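Local coordinates for phosphodiesterase (Candida albicans, PDB 6CPU), which is a largely helical, metal-binding enzyme of the phosphodiesterase family, within the HD clan, modelled here with a zinc ion and a magnesium ion, at residues Leu5-Leu10 and Asp23-Leu28; Ser204-Ser209 and Glu312-His317; Gln210-Val215 and Thr318-Leu323; Tyr240-Val245 and Gln338-Leu343; Ile291-Leu296 and Pro549-Thr554. All coordinates share one frame; numbering follows the deposited sequence.

Contact 1 (Leu5-Leu10 and Asp23-Leu28)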
# COMPACT_ATOMS: atom_id res chain seq x y z
N LEU A 5 -5.99 -18.29 18.99
CA LEU A 5 -4.54 -18.36 19.10
C LEU A 5 -4.25 -18.32 20.58
O LEU A 5 -4.61 -17.35 21.25
CB LEU A 5 -3.89 -17.17 18.41
CG LEU A 5 -4.36 -16.90 16.97
CD1 LEU A 5 -3.58 -15.73 16.40
CD2 LEU A 5 -4.20 -18.10 16.07
N SER A 6 -3.64 -19.38 21.12
CA SER A 6 -3.46 -19.50 22.56
C SER A 6 -2.02 -19.69 23.00
O SER A 6 -1.24 -20.43 22.39
CB SER A 6 -4.30 -20.65 23.10
OG SER A 6 -4.14 -20.74 24.50
N LEU A 7 -1.68 -19.04 24.11
CA LEU A 7 -0.40 -19.20 24.76
C LEU A 7 -0.54 -20.09 26.00
O LEU A 7 0.44 -20.33 26.69
CB LEU A 7 0.17 -17.84 25.17
CG LEU A 7 0.72 -16.99 24.01
CD1 LEU A 7 1.05 -15.58 24.48
CD2 LEU A 7 1.95 -17.66 23.41
N VAL A 8 -1.75 -20.59 26.24
CA VAL A 8 -2.08 -21.32 27.47
C VAL A 8 -3.01 -22.51 27.16
O VAL A 8 -3.41 -22.71 26.02
CB VAL A 8 -2.76 -20.39 28.50
CG1 VAL A 8 -1.80 -19.30 28.95
CG2 VAL A 8 -4.04 -19.79 27.94
N ASP A 9 -3.35 -23.28 28.20
CA ASP A 9 -4.13 -24.51 28.04
C ASP A 9 -5.63 -24.32 27.78
O ASP A 9 -6.27 -25.19 27.19
CB ASP A 9 -3.97 -25.40 29.28
CG ASP A 9 -2.53 -25.70 29.59
OD1 ASP A 9 -1.84 -26.27 28.71
OD2 ASP A 9 -2.08 -25.37 30.70
N LEU A 10 -6.19 -23.20 28.24
CA LEU A 10 -7.63 -22.98 28.17
C LEU A 10 -8.21 -23.15 26.76
O LEU A 10 -7.62 -22.71 25.78
CB LEU A 10 -7.96 -21.58 28.71
CG LEU A 10 -9.41 -21.08 28.60
CD1 LEU A 10 -10.38 -21.97 29.37
CD2 LEU A 10 -9.49 -19.64 29.08
N ASP A 23 3.88 -22.08 21.44
CA ASP A 23 4.82 -22.26 22.54
C ASP A 23 5.40 -20.93 22.99
O ASP A 23 5.80 -20.78 24.15
CB ASP A 23 5.94 -23.24 22.15
CG ASP A 23 6.78 -22.76 20.98
OD1 ASP A 23 6.31 -21.93 20.16
OD2 ASP A 23 7.94 -23.22 20.86
N THR A 24 5.46 -19.95 22.08
CA THR A 24 6.06 -18.65 22.37
C THR A 24 5.24 -17.51 21.74
O THR A 24 4.58 -17.70 20.73
CB THR A 24 7.49 -18.53 21.83
OG1 THR A 24 7.49 -18.57 20.40
CG2 THR A 24 8.38 -19.67 22.34
N PHE A 25 5.34 -16.33 22.35
CA PHE A 25 4.68 -15.12 21.85
C PHE A 25 5.28 -14.76 20.50
O PHE A 25 4.57 -14.33 19.59
CB PHE A 25 4.86 -13.97 22.85
CG PHE A 25 4.06 -12.72 22.52
CD1 PHE A 25 2.73 -12.79 22.12
CD2 PHE A 25 4.65 -11.46 22.64
CE1 PHE A 25 2.01 -11.63 21.84
CE2 PHE A 25 3.94 -10.30 22.37
CZ PHE A 25 2.61 -10.39 21.96
N LYS A 26 6.60 -14.95 20.36
CA LYS A 26 7.27 -14.68 19.10
C LYS A 26 6.67 -15.50 17.96
O LYS A 26 6.41 -14.97 16.88
CB LYS A 26 8.77 -14.94 19.22
CG LYS A 26 9.52 -14.62 17.94
CD LYS A 26 11.02 -14.87 18.07
CE LYS A 26 11.42 -16.24 17.55
NZ LYS A 26 12.90 -16.39 17.59
N HIS A 27 6.44 -16.79 18.18
CA HIS A 27 5.84 -17.61 17.14
C HIS A 27 4.39 -17.19 16.82
O HIS A 27 3.97 -17.20 15.64
CB HIS A 27 5.92 -19.09 17.50
CG HIS A 27 7.29 -19.68 17.34
ND1 HIS A 27 7.73 -20.75 18.09
CD2 HIS A 27 8.32 -19.34 16.53
CE1 HIS A 27 8.97 -21.05 17.73
NE2 HIS A 27 9.35 -20.21 16.79
N LEU A 28 3.64 -16.80 17.84
CA LEU A 28 2.29 -16.24 17.64
C LEU A 28 2.33 -14.97 16.76
O LEU A 28 1.55 -14.83 15.81
CB LEU A 28 1.64 -15.94 19.00
CG LEU A 28 0.13 -15.69 18.98
CD1 LEU A 28 -0.50 -16.01 20.34
CD2 LEU A 28 -0.19 -14.26 18.60
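Leu5 and Leu28 face each other with their CA atoms 7.3 Å apart, and Leu7 lies nearer still to Asp23, 6.4 Å between CA atoms, where segment 5-10 leaves strand 2-6 and segment 23-28 enters helix 25-34. This is the end of an inner strand of a four-stranded parallel sheet: strands 16-21 and 46-49 flank strand 2-6, and helix 25-34 is the connection of the beta-alpha-beta crossover between those two flanking strands. No hydrogen bond joins the segments; leucines do the work. Leu28 holds CG anti to its backbone N (chi1 -165°), and its CD1 reaches Leu5 at the strand end and Leu7 just past it, 4.1 Å from Leu5 CB and 4.0 Å from Leu7 CG. Leu7 and Leu28 meet at about a right angle. The other end of Leu7 divides: CD2 settles 3.7 Å from Thr24 C, beside the first peptide of the helix, while CD1 comes obliquely upon Phe25 CD1. Beyond, Phe25 packs on Ile91 of helix 84-94, and Leu28 on Ile48 of strand 46-49. At the start of the helix Thr24 is the N-cap, its OG1 accepting from His27 N. His27 ND1 bonds in its ring plane to the syn lone pair of Asp23 OD1, 2.8 Å long and almost straight at 174°.

Contact 2 (Ser204-Ser209 and Glu312-His317). Unlike the reference sequence in segment 312-317: Lys316 (reference Thr).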
# COMPACT_ATOMS: atom_id res chain seq x y z
N SER A 204 14.51 -18.22 -1.89
CA SER A 204 15.61 -18.94 -2.54
C SER A 204 16.41 -17.98 -3.41
O SER A 204 15.89 -16.95 -3.87
CB SER A 204 15.07 -20.08 -3.39
OG SER A 204 14.39 -19.58 -4.54
N THR A 205 17.67 -18.32 -3.65
CA THR A 205 18.54 -17.47 -4.45
C THR A 205 17.94 -17.21 -5.82
O THR A 205 17.96 -16.09 -6.31
CB THR A 205 19.94 -18.10 -4.62
OG1 THR A 205 20.51 -18.34 -3.33
CG2 THR A 205 20.85 -17.17 -5.41
N THR A 206 17.38 -18.24 -6.43
CA THR A 206 16.76 -18.08 -7.75
C THR A 206 15.59 -17.10 -7.71
O THR A 206 15.51 -16.22 -8.57
CB THR A 206 16.31 -19.41 -8.33
OG1 THR A 206 17.47 -20.22 -8.56
CG2 THR A 206 15.58 -19.21 -9.66
N ARG A 207 14.71 -17.23 -6.72
CA ARG A 207 13.57 -16.30 -6.62
C ARG A 207 14.01 -14.87 -6.39
O ARG A 207 13.52 -13.96 -7.05
CB ARG A 207 12.57 -16.72 -5.52
CG ARG A 207 11.21 -16.01 -5.60
CD ARG A 207 10.60 -16.13 -6.99
NE ARG A 207 9.31 -15.46 -7.14
CZ ARG A 207 8.79 -15.08 -8.31
NH1 ARG A 207 9.45 -15.30 -9.45
NH2 ARG A 207 7.61 -14.48 -8.35
N LEU A 208 14.91 -14.65 -5.43
CA LEU A 208 15.38 -13.29 -5.15
C LEU A 208 16.03 -12.64 -6.38
O LEU A 208 15.84 -11.44 -6.64
CB LEU A 208 16.34 -13.26 -3.95
CG LEU A 208 15.77 -13.82 -2.64
CD1 LEU A 208 16.77 -13.60 -1.51
CD2 LEU A 208 14.41 -13.24 -2.28
N SER A 209 16.77 -13.44 -7.15
CA SER A 209 17.36 -12.96 -8.40
C SER A 209 16.27 -12.61 -9.42
O SER A 209 16.34 -11.58 -10.05
CB SER A 209 18.34 -13.97 -8.98
OG SER A 209 18.87 -13.46 -10.20
N GLU A 312 11.14 -13.84 -17.55
CA GLU A 312 11.62 -14.33 -16.26
C GLU A 312 13.11 -14.70 -16.34
O GLU A 312 13.47 -15.80 -16.78
CB GLU A 312 10.78 -15.53 -15.82
CG GLU A 312 11.17 -16.11 -14.47
CD GLU A 312 10.16 -17.12 -13.96
OE1 GLU A 312 9.15 -16.69 -13.36
OE2 GLU A 312 10.36 -18.34 -14.14
N VAL A 313 13.94 -13.77 -15.89
CA VAL A 313 15.39 -13.88 -15.97
C VAL A 313 15.98 -14.00 -14.58
O VAL A 313 15.43 -13.43 -13.63
CB VAL A 313 15.97 -12.62 -16.64
CG1 VAL A 313 17.49 -12.60 -16.60
CG2 VAL A 313 15.44 -12.51 -18.05
N HIS A 314 17.07 -14.74 -14.44
CA HIS A 314 17.85 -14.71 -13.21
C HIS A 314 19.33 -15.01 -13.42
O HIS A 314 19.73 -15.52 -14.47
CB HIS A 314 17.25 -15.63 -12.14
CG HIS A 314 17.58 -17.08 -12.31
ND1 HIS A 314 16.75 -17.96 -12.96
CD2 HIS A 314 18.63 -17.81 -11.86
CE1 HIS A 314 17.28 -19.17 -12.92
NE2 HIS A 314 18.42 -19.11 -12.26
N ASP A 315 20.12 -14.66 -12.41
CA ASP A 315 21.56 -14.91 -12.38
C ASP A 315 21.99 -15.14 -10.92
O ASP A 315 21.17 -15.59 -10.12
CB ASP A 315 22.31 -13.74 -13.04
CG ASP A 315 22.08 -12.42 -12.34
OD1 ASP A 315 21.57 -12.41 -11.20
OD2 ASP A 315 22.43 -11.38 -12.93
N LYS A 316 23.25 -14.86 -10.57
CA LYS A 316 23.73 -15.17 -9.21
C LYS A 316 23.50 -14.06 -8.17
O LYS A 316 23.75 -14.27 -6.99
CB LYS A 316 25.22 -15.58 -9.22
CG LYS A 316 26.22 -14.49 -9.60
CD LYS A 316 27.62 -14.85 -9.11
CE LYS A 316 28.72 -14.15 -9.90
NZ LYS A 316 28.61 -12.67 -9.84
N HIS A 317 23.03 -12.89 -8.60
CA HIS A 317 22.88 -11.76 -7.69
C HIS A 317 21.49 -11.76 -7.04
O HIS A 317 20.51 -12.07 -7.70
CB HIS A 317 23.09 -10.45 -8.44
CG HIS A 317 24.40 -10.37 -9.16
ND1 HIS A 317 25.60 -10.24 -8.49
CD2 HIS A 317 24.70 -10.41 -10.48
CE1 HIS A 317 26.58 -10.19 -9.37
NE2 HIS A 317 26.06 -10.30 -10.58
O HOH W 1 8.52 -14.49 -12.19
O HOH W 2 19.85 -10.72 -10.07
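Ser209 directs its CB toward segment 312-317, where it meets His314, Asp315 and His317, and from CB outward each of its atoms has work to do. CB sits 3.2 Å from His317 O, with Asp315 O also close by. With OG anti to the backbone N (chi1 179°), the hydroxyl is carried into the bend of segment 312-317. There OG accepts from Asp315 N, 2.8 Å away at a nearly linear 176°, and donates to a water 2.9 Å off. That water passes its own hydrogens to Asp315 OD1 and His317 O, so a single buried hydroxyl is tied to two residues of the loop, Asp315 and His317. The bend itself is an Asx turn: Asp315 OD1 takes the His317 N-H at 3.0 Å, met from above the carboxylate plane. Asp315 OD2, for its part, bonds to Tyr213 OH further along helix 205-216, so the loop is pinned to that helix at two levels. His314 runs up the helix flank, its CB against Ser209 OG. Thr206 CG2 lies over the centre of the His314 imidazole, a CH-pi contact of 3.7 Å to the centroid and 9° off the ring normal. Near Glu312, a second water bridges Arg207 NH1, 3.0 Å away, and Glu312 OE1. The two charged groups do not touch directly, and Arg207 turns NH2 to a salt bridge with Asp229.

Contact 3 (Gln210-Val215 and Thr318-Leu323)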
# COMPACT_ATOMS: atom_id res chain seq x y z
N GLN A 210 15.25 -13.46 -9.54
CA GLN A 210 14.15 -13.19 -10.45
C GLN A 210 13.47 -11.86 -10.11
O GLN A 210 13.09 -11.10 -11.00
CB GLN A 210 13.12 -14.31 -10.43
CG GLN A 210 13.61 -15.59 -11.08
CD GLN A 210 12.65 -16.75 -10.92
OE1 GLN A 210 11.87 -16.82 -9.97
NE2 GLN A 210 12.71 -17.68 -11.87
N LEU A 211 13.33 -11.58 -8.82
CA LEU A 211 12.68 -10.34 -8.39
C LEU A 211 13.52 -9.11 -8.74
O LEU A 211 12.96 -8.07 -9.08
CB LEU A 211 12.34 -10.40 -6.89
CG LEU A 211 11.30 -11.48 -6.54
CD1 LEU A 211 11.01 -11.52 -5.04
CD2 LEU A 211 10.00 -11.37 -7.33
N CYS A 212 14.85 -9.24 -8.71
CA CYS A 212 15.73 -8.17 -9.17
C CYS A 212 15.40 -7.80 -10.61
O CYS A 212 15.20 -6.62 -10.91
CB CYS A 212 17.19 -8.59 -9.07
SG CYS A 212 17.84 -8.78 -7.40
N TYR A 213 15.34 -8.80 -11.48
CA TYR A 213 15.01 -8.58 -12.90
C TYR A 213 13.58 -8.12 -13.13
O TYR A 213 13.34 -7.32 -14.03
CB TYR A 213 15.31 -9.81 -13.76
CG TYR A 213 16.79 -9.98 -14.01
CD1 TYR A 213 17.57 -10.78 -13.17
CD2 TYR A 213 17.42 -9.30 -15.04
CE1 TYR A 213 18.93 -10.91 -13.38
CE2 TYR A 213 18.78 -9.41 -15.25
CZ TYR A 213 19.53 -10.23 -14.43
OH TYR A 213 20.89 -10.34 -14.64
N ALA A 214 12.62 -8.63 -12.35
CA ALA A 214 11.24 -8.09 -12.39
C ALA A 214 11.23 -6.59 -12.09
O ALA A 214 10.68 -5.79 -12.85
CB ALA A 214 10.33 -8.86 -11.43
N VAL A 215 11.88 -6.19 -10.99
CA VAL A 215 12.02 -4.77 -10.66
C VAL A 215 12.68 -4.00 -11.83
O VAL A 215 12.38 -2.83 -12.07
CB VAL A 215 12.82 -4.60 -9.35
CG1 VAL A 215 13.25 -3.17 -9.14
CG2 VAL A 215 11.97 -5.06 -8.16
N THR A 318 21.43 -11.43 -5.75
CA THR A 318 20.14 -11.34 -5.03
C THR A 318 19.73 -9.90 -4.69
O THR A 318 18.65 -9.69 -4.14
CB THR A 318 20.14 -12.17 -3.72
OG1 THR A 318 21.23 -11.75 -2.89
CG2 THR A 318 20.27 -13.65 -4.04
N VAL A 319 20.59 -8.93 -5.00
CA VAL A 319 20.26 -7.52 -4.85
C VAL A 319 20.64 -6.75 -6.11
O VAL A 319 21.39 -7.24 -6.94
CB VAL A 319 20.95 -6.88 -3.62
CG1 VAL A 319 20.53 -7.58 -2.34
CG2 VAL A 319 22.46 -6.87 -3.76
N LEU A 320 20.12 -5.52 -6.23
CA LEU A 320 20.38 -4.69 -7.40
C LEU A 320 21.85 -4.26 -7.38
O LEU A 320 22.34 -3.77 -6.35
CB LEU A 320 19.48 -3.45 -7.42
CG LEU A 320 17.97 -3.70 -7.34
CD1 LEU A 320 17.20 -2.41 -7.58
CD2 LEU A 320 17.51 -4.79 -8.30
N ILE A 321 22.55 -4.47 -8.49
CA ILE A 321 23.97 -4.15 -8.59
C ILE A 321 24.14 -2.90 -9.44
O ILE A 321 23.97 -2.96 -10.65
CB ILE A 321 24.78 -5.31 -9.22
CG1 ILE A 321 24.51 -6.64 -8.50
CG2 ILE A 321 26.27 -4.99 -9.21
CD1 ILE A 321 24.88 -6.67 -7.04
N ALA A 322 24.47 -1.79 -8.81
CA ALA A 322 24.63 -0.51 -9.50
C ALA A 322 25.78 -0.56 -10.51
O ALA A 322 26.80 -1.20 -10.26
CB ALA A 322 24.88 0.59 -8.49
N LEU A 323 25.57 0.08 -11.66
CA LEU A 323 26.63 0.32 -12.65
C LEU A 323 27.16 1.75 -12.48
O LEU A 323 26.57 2.55 -11.76
CB LEU A 323 26.07 0.15 -14.07
CG LEU A 323 25.28 -1.12 -14.35
CD1 LEU A 323 24.60 -1.06 -15.71
CD2 LEU A 323 26.18 -2.35 -14.25
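Cys212 and Leu320 carry most of the apolar contact, at the point where the two backbones come closest, 6.1 Å between their CA atoms. Leu320 CD2 lies against the helix surface, 3.9 Å from Cys212 CB and equally near Cys212 CA. Its other methyl, CD1, reaches the next turn, 4.3 Å from Val215 CG1. The leucine thus spans one turn of helix 205-216; its chi1 of -55° sets CG beside the backbone N, anti to the carbonyl carbon. Phe287, Phe299 and Tyr240 pack around the same side chain, so Leu320 is a wedge shared by several elements of the helical phosphodiesterase fold. Segment 318-323 belongs to the long connection between helices 276-292 and 336-348, and here it runs as irregular chain alongside helix 205-216. A second kind of contact is made by sulphur. Cys212 SG rests beside the peptide that joins Thr318 to Val319, 3.5 Å from Thr318 O and 3.7 Å from Val319 N; no hydrogen bond crosses between the segments. Thr318 O bonds to Tyr232 OH, and the amide of Gln301 grips the chain on both sides of Leu320, NE2 to Val319 O and OE1 to Ile321 N.

Contact 4 (Tyr240-Val245 and Gln338-Leu343)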
# COMPACT_ATOMS: atom_id res chain seq x y z
N TYR A 240 18.39 0.11 -2.28
CA TYR A 240 19.16 0.69 -3.38
C TYR A 240 19.21 2.22 -3.31
O TYR A 240 20.26 2.82 -3.51
CB TYR A 240 18.55 0.24 -4.71
CG TYR A 240 19.40 0.49 -5.94
CD1 TYR A 240 20.53 -0.29 -6.20
CD2 TYR A 240 19.06 1.48 -6.87
CE1 TYR A 240 21.31 -0.08 -7.34
CE2 TYR A 240 19.83 1.69 -8.02
CZ TYR A 240 20.95 0.90 -8.24
OH TYR A 240 21.72 1.12 -9.36
N ALA A 241 18.07 2.83 -2.99
CA ALA A 241 17.98 4.27 -2.82
C ALA A 241 18.75 4.75 -1.59
O ALA A 241 19.46 5.75 -1.66
CB ALA A 241 16.53 4.69 -2.73
N ILE A 242 18.62 4.03 -0.48
CA ILE A 242 19.33 4.37 0.76
C ILE A 242 20.85 4.37 0.54
O ILE A 242 21.56 5.26 1.02
CB ILE A 242 18.97 3.41 1.92
CG1 ILE A 242 17.53 3.63 2.38
CG2 ILE A 242 19.90 3.59 3.12
CD1 ILE A 242 16.99 2.53 3.28
N LYS A 243 21.35 3.38 -0.20
CA LYS A 243 22.79 3.27 -0.50
C LYS A 243 23.37 4.48 -1.24
O LYS A 243 24.58 4.68 -1.21
CB LYS A 243 23.08 2.01 -1.31
CG LYS A 243 23.11 0.73 -0.50
CD LYS A 243 23.35 -0.46 -1.41
CE LYS A 243 23.32 -1.77 -0.66
NZ LYS A 243 23.11 -2.90 -1.61
N GLN A 244 22.54 5.25 -1.94
CA GLN A 244 23.01 6.43 -2.66
C GLN A 244 23.05 7.69 -1.79
O GLN A 244 23.62 8.71 -2.22
CB GLN A 244 22.16 6.70 -3.91
CG GLN A 244 21.79 5.49 -4.77
CD GLN A 244 22.96 4.56 -5.09
OE1 GLN A 244 22.79 3.34 -5.18
NE2 GLN A 244 24.14 5.13 -5.28
N VAL A 245 22.49 7.65 -0.59
CA VAL A 245 22.41 8.85 0.25
C VAL A 245 23.66 8.94 1.11
O VAL A 245 23.89 8.10 1.97
CB VAL A 245 21.16 8.86 1.15
CG1 VAL A 245 21.06 10.19 1.88
CG2 VAL A 245 19.91 8.61 0.32
N GLN A 338 15.92 13.40 -1.45
CA GLN A 338 14.63 13.70 -2.07
C GLN A 338 14.12 12.53 -2.91
O GLN A 338 12.91 12.29 -2.98
CB GLN A 338 14.74 14.93 -2.97
CG GLN A 338 15.05 16.22 -2.23
CD GLN A 338 15.75 17.24 -3.12
OE1 GLN A 338 15.71 17.15 -4.35
NE2 GLN A 338 16.43 18.19 -2.49
N THR A 339 15.04 11.83 -3.57
CA THR A 339 14.70 10.63 -4.32
C THR A 339 14.15 9.55 -3.37
O THR A 339 13.15 8.91 -3.67
CB THR A 339 15.93 10.10 -5.10
OG1 THR A 339 16.37 11.10 -6.03
CG2 THR A 339 15.60 8.83 -5.85
N LEU A 340 14.83 9.36 -2.24
CA LEU A 340 14.38 8.41 -1.21
C LEU A 340 13.01 8.81 -0.66
O LEU A 340 12.13 7.97 -0.51
CB LEU A 340 15.39 8.30 -0.07
CG LEU A 340 15.02 7.34 1.08
CD1 LEU A 340 14.83 5.93 0.58
CD2 LEU A 340 16.08 7.37 2.19
N GLY A 341 12.84 10.11 -0.39
CA GLY A 341 11.56 10.64 0.07
C GLY A 341 10.41 10.39 -0.89
O GLY A 341 9.30 10.08 -0.46
N LEU A 342 10.68 10.51 -2.19
CA LEU A 342 9.68 10.25 -3.21
C LEU A 342 9.30 8.77 -3.20
O LEU A 342 8.11 8.42 -3.27
CB LEU A 342 10.20 10.63 -4.60
CG LEU A 342 9.21 11.08 -5.68
CD1 LEU A 342 9.71 10.68 -7.05
CD2 LEU A 342 7.79 10.57 -5.51
N LEU A 343 10.31 7.91 -3.13
CA LEU A 343 10.08 6.47 -3.12
C LEU A 343 9.29 6.04 -1.88
O LEU A 343 8.35 5.26 -2.00
CB LEU A 343 11.40 5.71 -3.17
CG LEU A 343 12.13 5.89 -4.50
CD1 LEU A 343 13.56 5.41 -4.39
CD2 LEU A 343 11.39 5.18 -5.62
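Ala241 is the small bump here and Leu340 the large one. Their CA atoms lie 5.7 Å apart, a close approach made possible by the short alanine side chain, where helix 227-242 packs against helix 336-348. Ala241 CB fits into the notch between two leucines one turn apart: Leu340 CD1 stands 3.9 Å from it, and Leu343 CD1 only 3.5 Å, tighter than usual for two carbons. In the reverse sense, the forked end of Leu340 fills a hollow formed by Ala241, Ile242 and Val245. A chi1 of 179° puts Leu340 CG anti to the backbone N, and from there the two methyls reach across. CD1 touches both Ala241 CB and Ile242 CG1, 4.0 Å from the latter. CD2 is as near to Ile242 CG1, and lies a looser 4.4 Å from Val245 CG2. Val245 is brought back to this hollow by the type I turn from Ile242 to Val245, closed by the bond from Val245 N to Ile242 O. All contacts across the pair are between apolar carbons. Leu343 also packs on Leu283 and Leu290 of helix 276-292. Such apolar helix-to-helix packing belongs to the helical core of the HD-type phosphodiesterase fold, in which helix 336-348 leads directly into the zinc ligands His349 and Asp350.

Contact 5 (Ile291-Leu296 and Pro549-Thr554)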
# COMPACT_ATOMS: atom_id res chain seq x y z
N ILE A 291 15.42 6.51 -12.15
CA ILE A 291 16.60 5.99 -12.84
C ILE A 291 16.78 6.71 -14.17
O ILE A 291 17.84 7.27 -14.44
CB ILE A 291 16.53 4.47 -13.06
CG1 ILE A 291 16.72 3.75 -11.72
CG2 ILE A 291 17.60 4.01 -14.05
CD1 ILE A 291 16.12 2.37 -11.70
N ARG A 292 15.73 6.73 -14.98
CA ARG A 292 15.79 7.35 -16.30
C ARG A 292 16.02 8.87 -16.25
O ARG A 292 16.46 9.46 -17.23
CB ARG A 292 14.53 7.00 -17.10
CG ARG A 292 14.44 5.52 -17.42
CD ARG A 292 13.38 5.24 -18.46
NE ARG A 292 13.07 3.82 -18.61
CZ ARG A 292 13.79 2.95 -19.31
NH1 ARG A 292 14.90 3.32 -19.94
NH2 ARG A 292 13.40 1.68 -19.37
N LEU A 293 15.76 9.48 -15.10
CA LEU A 293 16.08 10.89 -14.84
C LEU A 293 17.49 11.09 -14.30
O LEU A 293 17.92 12.23 -14.08
CB LEU A 293 15.08 11.49 -13.84
CG LEU A 293 13.69 11.77 -14.40
CD1 LEU A 293 12.66 11.90 -13.29
CD2 LEU A 293 13.71 13.03 -15.27
N GLY A 294 18.21 10.00 -14.05
CA GLY A 294 19.56 10.09 -13.51
C GLY A 294 19.62 10.40 -12.03
O GLY A 294 20.70 10.72 -11.52
N SER A 295 18.49 10.31 -11.33
CA SER A 295 18.47 10.50 -9.88
C SER A 295 18.92 9.24 -9.14
O SER A 295 19.33 9.31 -7.98
CB SER A 295 17.08 10.91 -9.39
OG SER A 295 16.89 12.30 -9.52
N LEU A 296 18.84 8.10 -9.82
CA LEU A 296 19.45 6.86 -9.36
C LEU A 296 20.23 6.26 -10.50
O LEU A 296 19.78 6.31 -11.64
CB LEU A 296 18.37 5.86 -8.97
CG LEU A 296 17.49 6.15 -7.76
CD1 LEU A 296 16.23 5.30 -7.87
CD2 LEU A 296 18.22 5.90 -6.46
N PRO A 549 12.34 15.32 -20.62
CA PRO A 549 12.45 14.55 -21.88
C PRO A 549 12.59 13.04 -21.71
O PRO A 549 12.07 12.28 -22.53
CB PRO A 549 13.73 15.11 -22.52
CG PRO A 549 13.87 16.48 -21.98
CD PRO A 549 13.22 16.51 -20.62
N GLN A 550 13.28 12.61 -20.65
CA GLN A 550 13.59 11.18 -20.47
C GLN A 550 12.36 10.28 -20.26
O GLN A 550 12.46 9.07 -20.42
CB GLN A 550 14.55 10.99 -19.30
CG GLN A 550 15.88 11.72 -19.43
CD GLN A 550 15.94 13.00 -18.63
OE1 GLN A 550 15.01 13.81 -18.66
NE2 GLN A 550 17.04 13.20 -17.91
N LEU A 551 11.21 10.87 -19.93
CA LEU A 551 9.99 10.09 -19.70
C LEU A 551 9.09 10.01 -20.93
O LEU A 551 7.96 9.51 -20.84
CB LEU A 551 9.22 10.65 -18.50
CG LEU A 551 10.07 11.02 -17.27
CD1 LEU A 551 9.18 11.47 -16.12
CD2 LEU A 551 10.97 9.87 -16.83
N GLN A 552 9.59 10.45 -22.09
CA GLN A 552 8.80 10.45 -23.33
C GLN A 552 8.25 9.06 -23.66
O GLN A 552 7.15 8.94 -24.21
CB GLN A 552 9.64 11.01 -24.51
CG GLN A 552 8.96 11.02 -25.87
CD GLN A 552 7.76 11.94 -25.94
OE1 GLN A 552 7.74 13.01 -25.32
NE2 GLN A 552 6.75 11.54 -26.70
N TYR A 553 9.01 8.02 -23.31
CA TYR A 553 8.57 6.65 -23.57
C TYR A 553 7.17 6.35 -23.02
O TYR A 553 6.45 5.53 -23.59
CB TYR A 553 9.60 5.66 -23.02
CG TYR A 553 9.54 5.46 -21.52
CD1 TYR A 553 8.75 4.45 -20.96
CD2 TYR A 553 10.26 6.27 -20.65
CE1 TYR A 553 8.69 4.26 -19.59
CE2 TYR A 553 10.20 6.09 -19.28
CZ TYR A 553 9.42 5.07 -18.76
OH TYR A 553 9.36 4.88 -17.39
N THR A 554 6.78 7.03 -21.93
CA THR A 554 5.43 6.86 -21.38
C THR A 554 4.37 7.32 -22.38
O THR A 554 3.39 6.62 -22.62
CB THR A 554 5.24 7.60 -20.05
OG1 THR A 554 5.58 8.99 -20.19
CG2 THR A 554 6.11 6.99 -18.96
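Arg292 lies across the ring of Tyr553, and that crossing is the dense part of the contact. The arginine chain is extended from CG to NE, and meets the tyrosine at about a right angle. Arg292 CD comes within 3.4 Å of Tyr553 CE2, and NE within 3.7 Å of the same carbon. Further out, the guanidinium carbon CZ stands 5.0 Å from the ring centroid and 17° off its normal, a cation-pi contact in which the two planes are 60° apart. The Tyr553 ring also meets Trp218 edge-to-face. The helix end adds a second close spot: Arg292 O is 3.2 Å from Gln550 CB, with Gln550 CG just as near. There helix 276-292 finishes in a Schellman motif, with Gly294 at positive phi. Away from the ring the packing eases. Gln550, an exposed residue, bends at its second torsion, which turns CD back; its OE1 lies 3.7 Å from Leu293 CD2, while Leu293 CG and Leu551 CD2 are 4.1 Å apart. Leu551 is the inner side of this looser region, backed by Val544 of helix 525-547, and its carbonyl O accepts from both N and OG1 of Thr554 as helix 552-569 begins. No hydrogen bond crosses the contact, and Arg292 NE is buried without a polar partner. NH1 is bonded to Glu304 O, and the ring face under CZ probably adds to stabilising the positive charge.

In the fold
Contacts 2 to 5 follow one another by direct touches: 2 with 3, 3 with 4, 4 with 5. Contacts 2 and 3 share helix 205-216, with centres 8 Å apart, and also meet where Glu312 and His314 pack against Gln210. Contact 3 touches contact 4 where Leu320 and Ala322 pack on Tyr240, centres 16 Å apart; contact 4 meets contact 5, again at 16 Å, through Thr339 against Ser295 and Leu296. Contact 1 stands apart in the sheet region, its centre 36 Å from contact 2 and 51 Å from contact 5. Zinc is bound by His278, His349, Asp350 and Asp462, and contact 5 uses the far end of the helix bearing His278.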